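Local atomic coordinates of putative secreted glycosylhydrolase (Parabacteroides distasonis ATCC 8503, PDB entry 3IMM), a protein that probably acts as a secreted hydrolase of the 3-keto-disaccharide hydrolase family and binds a sodium ion. Residues His133-Leu138 and Val143-Met148; Gly106-Val111 and Ser149-Gly154; Lys114-Lys117 and Trp122-Met125; Gly64-Cys69 and Lys73-Asn78. All coordinates share one frame; numbering follows the deposited sequence. Where two conformers were deposited one is given.

Contact 1 (His133-Leu138 and Val143-Met148)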
loop_
_atom_site.group_PDB
_atom_site.type_symbol
_atom_site.label_atom_id
_atom_site.label_comp_id
_atom_site.label_asym_id
_atom_site.label_seq_id
_atom_site.Cartn_x
_atom_site.Cartn_y
_atom_site.Cartn_z
ATOM N N HIS A 133 1.119 -6.053 -13.949
ATOM C CA HIS A 133 2.364 -5.319 -13.679
ATOM C C HIS A 133 2.144 -4.150 -12.715
ATOM O O HIS A 133 1.369 -3.213 -13.018
ATOM C CB HIS A 133 2.971 -4.841 -14.997
ATOM C CG HIS A 133 3.235 -5.968 -15.946
ATOM N ND1 HIS A 133 4.384 -6.732 -15.896
ATOM C CD2 HIS A 133 2.461 -6.514 -16.922
ATOM C CE1 HIS A 133 4.324 -7.672 -16.825
ATOM N NE2 HIS A 133 3.164 -7.564 -17.458
ATOM N N ILE A 134 2.792 -4.243 -11.553
ATOM C CA ILE A 134 2.790 -3.202 -10.503
ATOM C C ILE A 134 4.225 -2.707 -10.344
ATOM O O ILE A 134 5.146 -3.503 -10.248
ATOM C CB ILE A 134 2.223 -3.774 -9.168
ATOM C CG1 ILE A 134 0.778 -4.224 -9.415
ATOM C CG2 ILE A 134 2.264 -2.728 -8.012
ATOM C CD1 ILE A 134 0.059 -4.821 -8.216
HETATM N N MSE A 135 4.406 -1.393 -10.381
HETATM C CA MSE A 135 5.687 -0.759 -10.124
HETATM C C MSE A 135 5.540 0.180 -8.933
HETATM O O MSE A 135 4.521 0.868 -8.797
HETATM C CB MSE A 135 6.150 0.024 -11.358
HETATM C CG MSE A 135 7.280 0.985 -11.085
HETATM SE SE MSE A 135 7.829 1.949 -12.689
HETATM C CE MSE A 135 8.497 0.448 -13.773
ATOM N N VAL A 136 6.549 0.205 -8.065
ATOM C CA VAL A 136 6.556 1.151 -6.965
ATOM C C VAL A 136 7.770 2.062 -7.118
ATOM O O VAL A 136 8.918 1.618 -7.198
ATOM C CB VAL A 136 6.536 0.469 -5.602
ATOM C CG1 VAL A 136 6.489 1.486 -4.502
ATOM C CG2 VAL A 136 5.359 -0.508 -5.498
ATOM N N ILE A 137 7.499 3.361 -7.104
ATOM C CA ILE A 137 8.518 4.343 -7.165
ATOM C C ILE A 137 8.445 5.078 -5.843
ATOM O O ILE A 137 7.415 5.659 -5.536
ATOM C CB ILE A 137 8.283 5.293 -8.352
ATOM C CG1 ILE A 137 8.172 4.485 -9.663
ATOM C CG2 ILE A 137 9.431 6.335 -8.412
ATOM C CD1 ILE A 137 7.202 4.990 -10.618
ATOM N N LEU A 138 9.527 5.062 -5.072
ATOM C CA LEU A 138 9.552 5.661 -3.717
ATOM C C LEU A 138 10.650 6.739 -3.692
ATOM O O LEU A 138 11.780 6.457 -4.025
ATOM C CB LEU A 138 9.817 4.566 -2.684
ATOM C CG LEU A 138 9.974 4.961 -1.215
ATOM C CD1 LEU A 138 8.731 5.717 -0.746
ATOM C CD2 LEU A 138 10.233 3.742 -0.345
ATOM N N VAL A 143 11.789 1.080 -6.882
ATOM C CA VAL A 143 12.151 0.092 -5.884
ATOM C C VAL A 143 11.573 -1.310 -6.120
ATOM O O VAL A 143 12.179 -2.276 -5.716
ATOM C CB VAL A 143 11.874 0.558 -4.432
ATOM C CG1 VAL A 143 12.795 1.752 -4.117
ATOM C CG2 VAL A 143 10.431 0.919 -4.205
ATOM N N THR A 144 10.445 -1.418 -6.805
ATOM C CA THR A 144 9.726 -2.688 -6.870
ATOM C C THR A 144 9.014 -2.778 -8.184
ATOM O O THR A 144 8.388 -1.815 -8.631
ATOM C CB THR A 144 8.719 -2.813 -5.681
ATOM O OG1 THR A 144 9.437 -2.575 -4.466
ATOM C CG2 THR A 144 8.016 -4.185 -5.638
ATOM N N GLU A 145 9.123 -3.946 -8.804
ATOM C CA GLU A 145 8.463 -4.243 -10.086
ATOM C C GLU A 145 8.000 -5.680 -10.036
ATOM O O GLU A 145 8.813 -6.604 -10.078
ATOM C CB GLU A 145 9.416 -4.096 -11.266
ATOM C CG GLU A 145 9.304 -2.797 -11.953
ATOM C CD GLU A 145 10.163 -2.708 -13.168
ATOM O OE1 GLU A 145 11.387 -2.684 -13.018
ATOM O OE2 GLU A 145 9.597 -2.677 -14.267
HETATM N N MSE A 146 6.694 -5.862 -9.954
HETATM C CA MSE A 146 6.110 -7.170 -9.849
HETATM C C MSE A 146 5.389 -7.483 -11.135
HETATM O O MSE A 146 4.567 -6.698 -11.596
HETATM C CB MSE A 146 5.061 -7.188 -8.736
HETATM C CG MSE A 146 4.246 -8.480 -8.734
HETATM SE SE MSE A 146 3.215 -8.740 -7.112
HETATM C CE MSE A 146 4.457 -9.577 -6.018
ATOM N N ASP A 147 5.638 -8.668 -11.665
ATOM C CA ASP A 147 4.711 -9.308 -12.634
ATOM C C ASP A 147 3.975 -10.447 -11.929
ATOM O O ASP A 147 4.501 -11.527 -11.792
ATOM C CB ASP A 147 5.476 -9.835 -13.860
ATOM C CG ASP A 147 4.555 -10.491 -14.917
ATOM O OD1 ASP A 147 3.374 -10.829 -14.651
ATOM O OD2 ASP A 147 5.072 -10.734 -16.015
HETATM N N MSE A 148 2.717 -10.204 -11.585
HETATM C CA MSE A 148 1.866 -11.127 -10.833
HETATM C C MSE A 148 1.705 -12.502 -11.460
HETATM O O MSE A 148 1.371 -13.462 -10.752
HETATM C CB MSE A 148 0.470 -10.497 -10.587
HETATM C CG MSE A 148 0.527 -9.228 -9.803
HETATM SE SE MSE A 148 -1.121 -8.303 -9.721
HETATM C CE MSE A 148 -2.136 -9.537 -8.602
#

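Contact 2 (Gly106-Val111 and Ser149-Gly154)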
loop_
_atom_site.group_PDB
_atom_site.type_symbol
_atom_site.label_atom_id
_atom_site.label_comp_id
_atom_site.label_asym_id
_atom_site.label_seq_id
_atom_site.Cartn_x
_atom_site.Cartn_y
_atom_site.Cartn_z
ATOM N N GLY A 106 4.483 -9.484 1.801
ATOM C CA GLY A 106 4.372 -10.958 1.764
ATOM C C GLY A 106 4.775 -11.665 0.491
ATOM O O GLY A 106 4.771 -12.930 0.446
ATOM N N HIS A 107 5.197 -10.886 -0.519
ATOM C CA HIS A 107 5.363 -11.393 -1.888
ATOM C C HIS A 107 6.670 -11.040 -2.601
ATOM O O HIS A 107 7.238 -11.881 -3.329
ATOM C CB HIS A 107 4.152 -10.981 -2.738
ATOM C CG HIS A 107 2.885 -11.649 -2.304
ATOM N ND1 HIS A 107 2.104 -11.175 -1.269
ATOM C CD2 HIS A 107 2.299 -12.795 -2.728
ATOM C CE1 HIS A 107 1.080 -11.991 -1.096
ATOM N NE2 HIS A 107 1.180 -12.985 -1.966
ATOM N N LEU A 108 7.136 -9.806 -2.433
ATOM C CA LEU A 108 8.286 -9.312 -3.170
ATOM C C LEU A 108 8.975 -8.165 -2.440
ATOM O O LEU A 108 8.336 -7.173 -2.084
ATOM C CB LEU A 108 7.843 -8.850 -4.581
ATOM C CG LEU A 108 8.953 -8.340 -5.506
ATOM C CD1 LEU A 108 9.930 -9.517 -5.927
ATOM C CD2 LEU A 108 8.312 -7.623 -6.705
ATOM N N GLY A 109 10.283 -8.312 -2.232
ATOM C CA GLY A 109 11.095 -7.295 -1.597
ATOM C C GLY A 109 11.358 -6.098 -2.496
ATOM O O GLY A 109 11.208 -6.178 -3.727
ATOM N N ALA A 110 11.768 -4.993 -1.871
ATOM C CA ALA A 110 12.257 -3.819 -2.602
ATOM C C ALA A 110 13.711 -4.089 -2.972
ATOM O O ALA A 110 14.364 -4.924 -2.350
ATOM C CB ALA A 110 12.116 -2.561 -1.768
ATOM N N VAL A 111 14.216 -3.429 -4.020
ATOM C CA VAL A 111 15.593 -3.686 -4.454
ATOM C C VAL A 111 16.600 -3.001 -3.521
ATOM O O VAL A 111 17.710 -3.513 -3.324
ATOM C CB VAL A 111 15.875 -3.373 -5.969
ATOM C CG1 VAL A 111 15.197 -4.455 -6.875
ATOM C CG2 VAL A 111 15.492 -1.959 -6.382
ATOM N N SER A 149 1.967 -12.618 -12.763
ATOM C CA SER A 149 1.831 -13.900 -13.462
ATOM C C SER A 149 2.860 -14.903 -12.988
ATOM O O SER A 149 2.615 -16.084 -13.111
ATOM C CB SER A 149 1.881 -13.754 -14.992
ATOM O OG SER A 149 3.119 -13.280 -15.408
ATOM N N LYS A 150 3.963 -14.436 -12.389
ATOM C CA LYS A 150 4.982 -15.324 -11.826
ATOM C C LYS A 150 4.534 -15.964 -10.535
ATOM O O LYS A 150 5.099 -16.965 -10.115
ATOM C CB LYS A 150 6.281 -14.582 -11.551
ATOM C CG LYS A 150 6.963 -14.001 -12.792
ATOM C CD LYS A 150 8.151 -13.071 -12.414
ATOM C CE LYS A 150 9.406 -13.844 -11.959
ATOM N NZ LYS A 150 10.187 -13.019 -10.962
ATOM N N TRP A 151 3.532 -15.393 -9.882
ATOM C CA TRP A 151 3.103 -15.879 -8.559
ATOM C C TRP A 151 2.040 -16.973 -8.741
ATOM O O TRP A 151 0.847 -16.764 -8.466
ATOM C CB TRP A 151 2.580 -14.709 -7.707
ATOM C CG TRP A 151 3.667 -14.047 -6.928
ATOM C CD1 TRP A 151 3.943 -14.220 -5.595
ATOM C CD2 TRP A 151 4.669 -13.158 -7.439
ATOM N NE1 TRP A 151 5.056 -13.480 -5.257
ATOM C CE2 TRP A 151 5.521 -12.832 -6.378
ATOM C CE3 TRP A 151 4.932 -12.626 -8.688
ATOM C CZ2 TRP A 151 6.614 -11.998 -6.538
ATOM C CZ3 TRP A 151 6.023 -11.763 -8.832
ATOM C CH2 TRP A 151 6.834 -11.457 -7.765
ATOM N N THR A 152 2.502 -18.121 -9.230
ATOM C CA THR A 152 1.659 -19.271 -9.470
ATOM C C THR A 152 1.347 -20.006 -8.166
ATOM O O THR A 152 0.335 -20.678 -8.069
ATOM C CB THR A 152 2.309 -20.225 -10.460
ATOM O OG1 THR A 152 3.640 -20.502 -10.008
ATOM C CG2 THR A 152 2.321 -19.627 -11.873
ATOM N N SER A 153 2.193 -19.822 -7.160
ATOM C CA SER A 153 1.961 -20.367 -5.832
ATOM C C SER A 153 1.418 -19.312 -4.867
ATOM O O SER A 153 1.872 -18.150 -4.840
ATOM C CB SER A 153 3.264 -21.016 -5.295
ATOM O OG SER A 153 3.193 -21.390 -3.928
ATOM N N GLY A 154 0.426 -19.731 -4.074
ATOM C CA GLY A 154 0.002 -19.020 -2.884
ATOM C C GLY A 154 0.788 -19.317 -1.606
ATOM O O GLY A 154 0.502 -18.750 -0.571
#

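Contact 3 (Lys114-Lys117 and Trp122-Met125)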
loop_
_atom_site.group_PDB
_atom_site.type_symbol
_atom_site.label_atom_id
_atom_site.label_comp_id
_atom_site.label_asym_id
_atom_site.label_seq_id
_atom_site.Cartn_x
_atom_site.Cartn_y
_atom_site.Cartn_z
ATOM N N LYS A 114 15.823 1.449 3.055
ATOM C CA LYS A 114 16.138 2.757 3.569
ATOM C C LYS A 114 16.194 3.786 2.427
ATOM O O LYS A 114 16.914 4.775 2.490
ATOM C CB LYS A 114 17.415 2.689 4.389
ATOM C CG LYS A 114 17.335 1.750 5.573
ATOM C CD LYS A 114 18.621 1.872 6.419
ATOM C CE LYS A 114 18.596 0.914 7.591
ATOM N NZ LYS A 114 19.515 1.387 8.664
ATOM N N VAL A 115 15.373 3.563 1.409
ATOM C CA VAL A 115 14.956 4.655 0.510
ATOM C C VAL A 115 13.916 5.563 1.218
ATOM O O VAL A 115 13.825 6.754 0.955
ATOM C CB VAL A 115 14.435 4.089 -0.799
ATOM C CG1 VAL A 115 13.926 5.204 -1.734
ATOM C CG2 VAL A 115 15.572 3.227 -1.458
ATOM N N VAL A 116 13.126 4.987 2.110
ATOM C CA VAL A 116 12.190 5.746 2.903
ATOM C C VAL A 116 13.018 6.653 3.793
ATOM O O VAL A 116 14.107 6.304 4.231
ATOM C CB VAL A 116 11.255 4.830 3.751
ATOM C CG1 VAL A 116 12.042 4.053 4.795
ATOM C CG2 VAL A 116 10.137 5.645 4.426
ATOM N N LYS A 117 12.509 7.860 4.023
ATOM C CA LYS A 117 13.194 8.813 4.885
ATOM C C LYS A 117 12.932 8.442 6.327
ATOM O O LYS A 117 12.165 7.517 6.620
ATOM C CB LYS A 117 12.746 10.226 4.537
ATOM C CG LYS A 117 13.267 10.621 3.179
ATOM C CD LYS A 117 12.654 11.872 2.709
ATOM C CE LYS A 117 13.246 12.310 1.369
ATOM N NZ LYS A 117 12.448 13.488 0.849
ATOM N N TRP A 122 8.777 13.890 5.097
ATOM C CA TRP A 122 7.761 13.519 4.117
ATOM C C TRP A 122 8.352 12.695 2.999
ATOM O O TRP A 122 9.451 12.964 2.515
ATOM C CB TRP A 122 6.971 14.730 3.578
ATOM C CG TRP A 122 5.894 15.136 4.529
ATOM C CD1 TRP A 122 6.003 16.061 5.510
ATOM C CD2 TRP A 122 4.580 14.572 4.660
ATOM N NE1 TRP A 122 4.852 16.131 6.227
ATOM C CE2 TRP A 122 3.947 15.244 5.720
ATOM C CE3 TRP A 122 3.870 13.590 3.976
ATOM C CZ2 TRP A 122 2.639 14.953 6.119
ATOM C CZ3 TRP A 122 2.581 13.270 4.393
ATOM C CH2 TRP A 122 1.973 13.958 5.444
ATOM N N ASN A 123 7.610 11.663 2.631
ATOM C CA ASN A 123 7.947 10.793 1.506
ATOM C C ASN A 123 6.946 10.932 0.375
ATOM O O ASN A 123 5.822 11.418 0.561
ATOM C CB ASN A 123 7.939 9.317 1.924
ATOM C CG ASN A 123 8.890 9.031 3.033
ATOM O OD1 ASN A 123 10.049 8.686 2.809
ATOM N ND2 ASN A 123 8.423 9.213 4.250
ATOM N N HIS A 124 7.362 10.483 -0.806
ATOM C CA HIS A 124 6.455 10.416 -1.943
ATOM C C HIS A 124 6.556 9.029 -2.572
ATOM O O HIS A 124 7.641 8.452 -2.653
ATOM C CB HIS A 124 6.740 11.525 -2.976
ATOM C CG HIS A 124 5.832 11.460 -4.145
ATOM N ND1 HIS A 124 6.182 10.826 -5.317
ATOM C CD2 HIS A 124 4.545 11.836 -4.287
ATOM C CE1 HIS A 124 5.163 10.877 -6.153
ATOM N NE2 HIS A 124 4.162 11.492 -5.559
HETATM N N MSE A 125 5.402 8.480 -2.951
HETATM C CA MSE A 125 5.325 7.172 -3.571
HETATM C C MSE A 125 4.337 7.241 -4.732
HETATM O O MSE A 125 3.262 7.815 -4.613
HETATM C CB MSE A 125 4.889 6.108 -2.561
HETATM C CG MSE A 125 4.580 4.762 -3.171
HETATM SE SE MSE A 125 4.017 3.474 -1.799
HETATM C CE MSE A 125 5.752 3.142 -1.169
#

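Contact 4 (Gly64-Cys69 and Lys73-Asn78)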
loop_
_atom_site.group_PDB
_atom_site.type_symbol
_atom_site.label_atom_id
_atom_site.label_comp_id
_atom_site.label_asym_id
_atom_site.label_seq_id
_atom_site.Cartn_x
_atom_site.Cartn_y
_atom_site.Cartn_z
ATOM N N GLY A 64 0.288 0.245 4.790
ATOM C CA GLY A 64 0.276 -0.244 3.408
ATOM C C GLY A 64 -0.849 0.340 2.599
ATOM O O GLY A 64 -1.858 0.746 3.141
ATOM N N VAL A 65 -0.641 0.396 1.291
ATOM C CA VAL A 65 -1.640 0.830 0.349
ATOM C C VAL A 65 -2.196 -0.452 -0.260
ATOM O O VAL A 65 -1.421 -1.337 -0.683
ATOM C CB VAL A 65 -1.013 1.740 -0.718
ATOM C CG1 VAL A 65 -2.075 2.215 -1.684
ATOM C CG2 VAL A 65 -0.295 2.965 -0.032
ATOM N N VAL A 66 -3.519 -0.565 -0.308
ATOM C CA VAL A 66 -4.166 -1.760 -0.838
ATOM C C VAL A 66 -4.748 -1.435 -2.197
ATOM O O VAL A 66 -5.398 -0.429 -2.351
ATOM C CB VAL A 66 -5.232 -2.291 0.136
ATOM C CG1 VAL A 66 -5.904 -3.535 -0.400
ATOM C CG2 VAL A 66 -4.561 -2.600 1.493
ATOM N N VAL A 67 -4.468 -2.266 -3.187
ATOM C CA VAL A 67 -5.014 -2.087 -4.545
ATOM C C VAL A 67 -5.684 -3.392 -4.953
ATOM O O VAL A 67 -5.505 -4.455 -4.301
ATOM C CB VAL A 67 -3.931 -1.649 -5.588
ATOM C CG1 VAL A 67 -3.300 -0.296 -5.174
ATOM C CG2 VAL A 67 -2.821 -2.748 -5.798
ATOM N N TYR A 68 -6.505 -3.308 -5.992
ATOM C CA TYR A 68 -7.108 -4.490 -6.578
ATOM C C TYR A 68 -7.933 -5.264 -5.554
ATOM O O TYR A 68 -7.947 -6.512 -5.559
ATOM C CB TYR A 68 -5.995 -5.412 -7.148
ATOM C CG TYR A 68 -5.174 -4.884 -8.293
ATOM C CD1 TYR A 68 -5.545 -3.744 -8.983
ATOM C CD2 TYR A 68 -4.049 -5.606 -8.760
ATOM C CE1 TYR A 68 -4.811 -3.289 -10.043
ATOM C CE2 TYR A 68 -3.321 -5.166 -9.856
ATOM C CZ TYR A 68 -3.713 -4.015 -10.494
ATOM O OH TYR A 68 -3.033 -3.549 -11.585
ATOM N N CYS A 69 -8.607 -4.543 -4.667
ATOM C CA CYS A 69 -9.401 -5.185 -3.631
ATOM C C CYS A 69 -10.782 -5.522 -4.149
ATOM O O CYS A 69 -11.516 -4.653 -4.549
ATOM C CB CYS A 69 -9.497 -4.331 -2.364
ATOM S SG CYS A 69 -10.471 -5.122 -1.131
ATOM N N LYS A 73 -14.637 -6.031 2.891
ATOM C CA LYS A 73 -14.844 -6.674 4.215
ATOM C C LYS A 73 -13.753 -7.751 4.444
ATOM O O LYS A 73 -12.989 -7.672 5.408
ATOM C CB LYS A 73 -16.266 -7.253 4.361
ATOM N N ASP A 74 -13.650 -8.707 3.526
ATOM C CA ASP A 74 -12.605 -9.743 3.564
ATOM C C ASP A 74 -11.444 -9.405 2.617
ATOM O O ASP A 74 -11.143 -10.143 1.665
ATOM C CB ASP A 74 -13.234 -11.102 3.203
ATOM C CG ASP A 74 -12.265 -12.277 3.365
ATOM O OD1 ASP A 74 -11.362 -12.208 4.229
ATOM O OD2 ASP A 74 -12.433 -13.266 2.633
ATOM N N TRP A 75 -10.775 -8.298 2.910
ATOM C CA TRP A 75 -9.837 -7.694 1.964
ATOM C C TRP A 75 -8.461 -8.325 1.961
ATOM O O TRP A 75 -7.795 -8.334 0.948
ATOM C CB TRP A 75 -9.697 -6.185 2.232
ATOM C CG TRP A 75 -9.051 -5.757 3.553
ATOM C CD1 TRP A 75 -9.697 -5.425 4.720
ATOM C CD2 TRP A 75 -7.646 -5.545 3.802
ATOM N NE1 TRP A 75 -8.785 -5.018 5.661
ATOM C CE2 TRP A 75 -7.523 -5.086 5.135
ATOM C CE3 TRP A 75 -6.494 -5.689 3.029
ATOM C CZ2 TRP A 75 -6.291 -4.793 5.721
ATOM C CZ3 TRP A 75 -5.258 -5.397 3.606
ATOM C CH2 TRP A 75 -5.169 -4.962 4.952
ATOM N N ILE A 76 -8.059 -8.874 3.109
ATOM C CA ILE A 76 -6.681 -9.256 3.319
ATOM C C ILE A 76 -6.233 -10.291 2.265
ATOM O O ILE A 76 -5.190 -10.107 1.652
ATOM C CB ILE A 76 -6.465 -9.724 4.780
ATOM C CG1 ILE A 76 -6.483 -8.522 5.726
ATOM C CG2 ILE A 76 -5.127 -10.468 4.931
ATOM C CD1 ILE A 76 -6.853 -8.874 7.174
ATOM N N PRO A 77 -7.007 -11.383 2.065
ATOM C CA PRO A 77 -6.649 -12.330 1.024
ATOM C C PRO A 77 -7.107 -11.947 -0.383
ATOM O O PRO A 77 -6.745 -12.611 -1.327
ATOM C CB PRO A 77 -7.350 -13.645 1.471
ATOM C CG PRO A 77 -8.424 -13.243 2.426
ATOM C CD PRO A 77 -8.218 -11.802 2.806
ATOM N N ASN A 78 -7.896 -10.889 -0.541
ATOM C CA ASN A 78 -8.453 -10.559 -1.854
ATOM C C ASN A 78 -7.941 -9.224 -2.317
ATOM O O ASN A 78 -8.707 -8.374 -2.727
ATOM C CB ASN A 78 -9.986 -10.574 -1.809
ATOM C CG ASN A 78 -10.538 -11.928 -1.434
ATOM O OD1 ASN A 78 -10.329 -12.888 -2.139
ATOM N ND2 ASN A 78 -11.218 -12.008 -0.315
#

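Contact 1 (His133-Leu138 and Val143-Met148)
His133 and Asp147 lie side by side across an antiparallel strand pair, both pointing to the same face of the sheet, with imidazole and carboxylate planes 51° apart. From the backbone of His133 outward, CB is 4.2 Å from the carbonyl O of Met146. With CG set anti to its own carbonyl carbon (chi1 -57°), the ring leans toward the partner strand, and ND1 passes the Asp147 CB. At the tip, His133 CE1 approaches Asp147 OD2 obliquely to 3.3 Å, a close contact but not a hydrogen bond, and NE2 passes the same OD2 at longer range; Asp147 OD1 is taken by the hydroxyl of Ser149.

Backbone bonds zip the strands together: Ile134 N and Met146 O, 3.0 Å apart, are matched by the return bond from Met146 N to Ile134 O. This is the hairpin of strands 133-138 and 141-147 at one margin of a six-stranded antiparallel sheet, in a concanavalin-like beta-sandwich. The hairpin carries a classic beta bulge: Val143 and Thr144 both face Val136, whose carbonyl O accepts from Val143 N at 2.9 Å and only weakly from Thr144 N.

On the buried face, toward strands 62-69 and 80-85, Val136 lies alongside Thr144 and crosses Val143. Its CB meets Thr144 CB at 3.9 Å, while Val136 CG1 touches Val143 CG2 at 4.0 Å; the same Val143 methyl group also reaches Leu138 CB. Thr144 turns its hydroxyl to the carbonyl of Gly102. At the far end Ile134 CD1 packs on the Met148 selenium at 4.0 Å.

Contact 2 (Gly106-Val111 and Ser149-Gly154)
The backbones of His107 and Trp151 stay well apart, their CA atoms 8.4 Å from each other in the loop 106-111 and the 3-10 turn and loop of 149-154, and side chains bridge the gap. Trp151 sits at the centre of an inverse gamma turn and sends its indole toward 106-111. Its edge meets the carbonyl O of His107, which lies near the ring plane 3.3 Å from Trp151 CZ2. Trp151 NE1 is also 3.3 Å from that oxygen, but the bond is weak, bent to 132° at the hydrogen; the main partner of this N-H is the side-chain oxygen of Asn157.

The imidazole of His107 crosses the indole obliquely, its plane 54° from the five-membered ring. Trp151 CD1 comes in at the imidazole edge, 3.6 Å from His107 CD2. Loop thus meets loop beside the outer strand 141-147 of the sandwich, and Met146 of that strand is touched by His107, Leu108 and Trp151 alike. His107 ND1 is bonded to the carbonyl of Tyr105, and its ring stacks on Phe171.

Farther along the indole, Leu108 runs at about a right angle to Trp151. With CG opposite the backbone N (chi1 -178°), Leu108 CD1 reaches Trp151 CH2 at 4.1 Å, while Leu108 CB lies 3.9 Å from Trp151 CZ2. A serine replacing Trp151 would probably open a gap against Leu108 and Met146 and leave Asn157 without its indole donor.

Contact 3 (Lys114-Lys117 and Trp122-Met125)
Lys117 gives its backbone N-H to the side-chain amide of Asn123 in an almost perfectly straight bond: Lys117 N to Asn123 OD1 is 2.9 Å, with 177° at the hydrogen. The donor lies in the plane of the side-chain carbonyl, on a lone pair. Beside it Val116 CG2 presses against the same Asn123 OD1 at 3.4 Å, crossing the amide obliquely. The Lys117 side chain runs alongside Asn123 but points the other way; extended beyond CG, it lays its CD 3.4 Å from the carbonyl O of Trp122 and ends with a weak bond from Lys117 NZ to that oxygen, at 3.5 Å.

The amide is gripped from several quarters. Asn139 ND2 also donates to Asn123 OD1, and Asn123 ND2 gives a hydrogen bond to the carbonyl of Phe55, so both polar atoms of this buried group are engaged and its flip state is well defined. Replacing Asn123 with a leucine would probably leave the Lys117 N-H and the Phe55 carbonyl without their mates and let the loop drift from the strand.

In the loop itself Val115 O accepts from Asn139 ND2, Val116 O is hydrogen-bonded to His88 NE2, and Val116 packs on Phe55. Residues 122-125 belong to strand 122-130, which runs antiparallel between strands 49-57 and 133-138 of the six-stranded sheet, and 114-117 lies late in the long connection from strand 80-85 that leads into it.

Contact 4 (Gly64-Cys69 and Lys73-Asn78)
Trp75 packs against Val66 and Cys69 where a loop folds back on strand 62-69, part of the five-stranded sheet of the concanavalin-like sandwich. Val65 and Val67 of this strand pack against the opposing sheet, whereas Val66 meets the loop. The Trp75 CG lies between its backbone N and carbonyl carbon (chi1 66°), and the indole crosses Val66 at about a right angle, with Trp75 CZ3 3.6 Å from Val66 CG2. Ile76 CG1 covers one face of the indole, while Trp41 makes an edge-to-face contact with the ring.

Cys69 follows the corner at Tyr68, where the chain leaves the line of the strand. Its sulfur, anti to the backbone N, reaches the root of the tryptophan: Cys69 SG is 3.6 Å from Trp75 CB.

Asn78 joins through its backbone, its O receiving a CA-H...O contact from Cys69 CA at 3.4 Å. Its side chain turns away to brace the loop: OD1 is bonded to Lys169, and Asn78 ND2 donates to Asp74 O at 2.7 Å, with that oxygen close to the amide plane.

In the fold
Contacts 1 and 4 meet across the sandwich core, their centres about 17 Å apart, where Ile134 CD1 and the Met148 selenium each lie 3.8 Å from Tyr68 CE2. Contact 2 flanks the hairpin of contact 1, with Met146 CE 3.3 Å from Trp151 CZ2. Contact 3 reaches the neighbouring strand of the same sheet, and Leu138 CD1 touches the His124 O at 3.5 Å. Contacts 3 and 4 lie on opposite sides of the chain's centre. The sodium ion, held by Asn62, Ser63, Glu81 and Gln83, is about 7 Å from the Trp75 side chain in contact 4 and some 11 to 12 Å from those of His107, Val136 and Val116.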